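Local coordinates for virulence-associated protein I (PDB 3TRB) that probably binds DNA as the antitoxin of a HigA-family addiction module, at residues P11-E16 with D78-K83. Residues are numbered along the deposited sequence; the frame is centred on the assembly and turned at random.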
loop_
_atom_site.group_PDB
_atom_site.type_symbol
_atom_site.label_atom_id
_atom_site.label_comp_id
_atom_site.label_asym_id
_atom_site.label_seq_id
_atom_site.Cartn_x
_atom_site.Cartn_y
_atom_site.Cartn_z
ATOM N N PRO A 11 -17.929 19.601 -2.799
ATOM C CA PRO A 11 -18.138 18.172 -3.045
ATOM C C PRO A 11 -19.106 17.956 -4.203
ATOM O O PRO A 11 -20.160 18.589 -4.246
ATOM C CB PRO A 11 -18.775 17.682 -1.740
ATOM C CG PRO A 11 -18.349 18.673 -0.712
ATOM C CD PRO A 11 -18.301 19.986 -1.427
ATOM N N ILE A 12 -18.744 17.081 -5.133
ATOM C CA ILE A 12 -19.627 16.729 -6.237
ATOM C C ILE A 12 -20.114 15.302 -6.050
ATOM O O ILE A 12 -19.353 14.355 -6.242
ATOM C CB ILE A 12 -18.903 16.816 -7.592
ATOM C CG1 ILE A 12 -18.210 18.173 -7.749
ATOM C CG2 ILE A 12 -19.880 16.568 -8.737
ATOM C CD1 ILE A 12 -19.162 19.324 -7.954
ATOM N N HIS A 13 -21.376 15.142 -5.666
ATOM C CA HIS A 13 -21.938 13.807 -5.516
ATOM C C HIS A 13 -22.018 13.134 -6.881
ATOM O O HIS A 13 -22.396 13.768 -7.867
ATOM C CB HIS A 13 -23.319 13.855 -4.857
ATOM C CG HIS A 13 -23.819 12.515 -4.413
ATOM N ND1 HIS A 13 -24.539 11.678 -5.236
ATOM C CD2 HIS A 13 -23.689 11.861 -3.233
ATOM C CE1 HIS A 13 -24.837 10.568 -4.583
ATOM N NE2 HIS A 13 -24.332 10.655 -3.365
ATOM N N PRO A 14 -21.646 11.848 -6.947
ATOM C CA PRO A 14 -21.664 11.095 -8.205
ATOM C C PRO A 14 -23.003 11.214 -8.931
ATOM O O PRO A 14 -23.036 11.213 -10.161
ATOM C CB PRO A 14 -21.434 9.655 -7.745
ATOM C CG PRO A 14 -20.638 9.794 -6.499
ATOM C CD PRO A 14 -21.165 11.028 -5.821
ATOM N N GLY A 15 -24.091 11.318 -8.173
ATOM C CA GLY A 15 -25.413 11.453 -8.754
ATOM C C GLY A 15 -25.531 12.676 -9.645
ATOM O O GLY A 15 -26.287 12.678 -10.615
ATOM N N GLU A 16 -24.784 13.721 -9.306
ATOM C CA GLU A 16 -24.738 14.929 -10.120
ATOM C C GLU A 16 -24.189 14.608 -11.502
ATOM O O GLU A 16 -24.750 15.014 -12.518
ATOM C CB GLU A 16 -23.848 15.981 -9.460
ATOM C CG GLU A 16 -24.562 17.258 -9.069
ATOM C CD GLU A 16 -23.593 18.376 -8.749
ATOM O OE1 GLU A 16 -22.786 18.733 -9.634
ATOM O OE2 GLU A 16 -23.630 18.893 -7.613
ATOM N N ASP A 78 -15.422 8.345 -3.881
ATOM C CA ASP A 78 -14.300 8.617 -2.988
ATOM C C ASP A 78 -14.026 10.110 -2.894
ATOM O O ASP A 78 -13.884 10.657 -1.800
ATOM C CB ASP A 78 -13.036 7.906 -3.465
ATOM C CG ASP A 78 -13.135 6.401 -3.356
ATOM O OD1 ASP A 78 -14.011 5.904 -2.617
ATOM O OD2 ASP A 78 -12.323 5.717 -4.007
ATOM N N ALA A 79 -13.941 10.762 -4.051
ATOM C CA ALA A 79 -13.674 12.193 -4.111
ATOM C C ALA A 79 -14.703 12.955 -3.289
ATOM O O ALA A 79 -14.360 13.861 -2.529
ATOM C CB ALA A 79 -13.684 12.673 -5.556
ATOM N N TYR A 80 -15.967 12.575 -3.441
ATOM C CA TYR A 80 -17.051 13.207 -2.701
ATOM C C TYR A 80 -16.941 12.928 -1.207
ATOM O O TYR A 80 -17.082 13.836 -0.387
ATOM C CB TYR A 80 -18.405 12.730 -3.230
ATOM C CG TYR A 80 -19.586 13.181 -2.401
ATOM C CD1 TYR A 80 -20.167 14.427 -2.602
ATOM C CD2 TYR A 80 -20.125 12.359 -1.421
ATOM C CE1 TYR A 80 -21.250 14.841 -1.847
ATOM C CE2 TYR A 80 -21.207 12.764 -0.663
ATOM C CZ TYR A 80 -21.764 14.005 -0.879
ATOM O OH TYR A 80 -22.841 14.407 -0.123
ATOM N N ASP A 81 -16.692 11.670 -0.857
ATOM C CA ASP A 81 -16.566 11.276 0.543
ATOM C C ASP A 81 -15.425 12.019 1.234
ATOM O O ASP A 81 -15.566 12.476 2.367
ATOM C CB ASP A 81 -16.350 9.765 0.669
ATOM C CG ASP A 81 -17.563 8.962 0.242
ATOM O OD1 ASP A 81 -18.645 9.560 0.058
ATOM O OD2 ASP A 81 -17.432 7.728 0.100
ATOM N N ILE A 82 -14.295 12.134 0.545
ATOM C CA ILE A 82 -13.133 12.816 1.098
ATOM C C ILE A 82 -13.436 14.282 1.395
ATOM O O ILE A 82 -13.123 14.781 2.475
ATOM C CB ILE A 82 -11.923 12.722 0.151
ATOM C CG1 ILE A 82 -11.417 11.279 0.080
ATOM C CG2 ILE A 82 -10.812 13.650 0.611
ATOM C CD1 ILE A 82 -10.345 11.056 -0.965
ATOM N N LYS A 83 -14.052 14.966 0.437
ATOM C CA LYS A 83 -14.373 16.379 0.609
ATOM C C LYS A 83 -15.397 16.599 1.718
ATOM O O LYS A 83 -15.317 17.577 2.463
ATOM C CB LYS A 83 -14.849 16.999 -0.707
ATOM C CG LYS A 83 -13.734 17.222 -1.717
ATOM C CD LYS A 83 -14.214 18.033 -2.910
ATOM C CE LYS A 83 -13.068 18.361 -3.854
ATOM N NZ LYS A 83 -12.428 17.135 -4.407
#
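Tyr80 lies against the extended run Pro11 to His13 and is the main residue of helix 70-96 in this contact. Its CG is anti to the backbone N (chi1 172°), which sends the ring off helix 70-96 toward the N-terminal segment. The tight part is at His13 and Pro11. Tyr80 CD1 sits 3.4 Å from the backbone N of His13. The imidazole turns its CD2 edge to one face of the phenol, an edge-to-face pair with planes at 82° and centroids 4.9 Å apart. His13 CD2 comes 3.7 Å from Tyr80 CE2, toward the rim of that ring. His13 CB adds a CH-pi contact over the face, 4.2 Å from the Tyr80 ring centroid. Pro11 CB meets the ring obliquely, 3.6 Å from Tyr80 CD1. Pro14 CD reaches Tyr80 CB at 4.2 Å, a long contact on the buried side.

His13 is also the N-cap of helix 14-24. Its ND1 accepts from Gly15 N at 3.0 Å, with the donor tilted 30° out of the imidazole plane. The bond helps fix the ring's rotation, with its CD2 edge facing Tyr80. Helix 14-24 is part of an all-helical domain consistent with the XRE-type helix-turn-helix family. The contact thus ties the lead-in to this first helix to the long C-terminal helix 70-96, which also packs on a second subunit through Asp78, Asp81 and Ile82.

The looser margin is at Lys83. Its CB lies 3.9 Å from Pro11 CG, and the aliphatic chain passes the proline before its tip leads away. Pro11 also touches Met84 and Lys87 further along the helix.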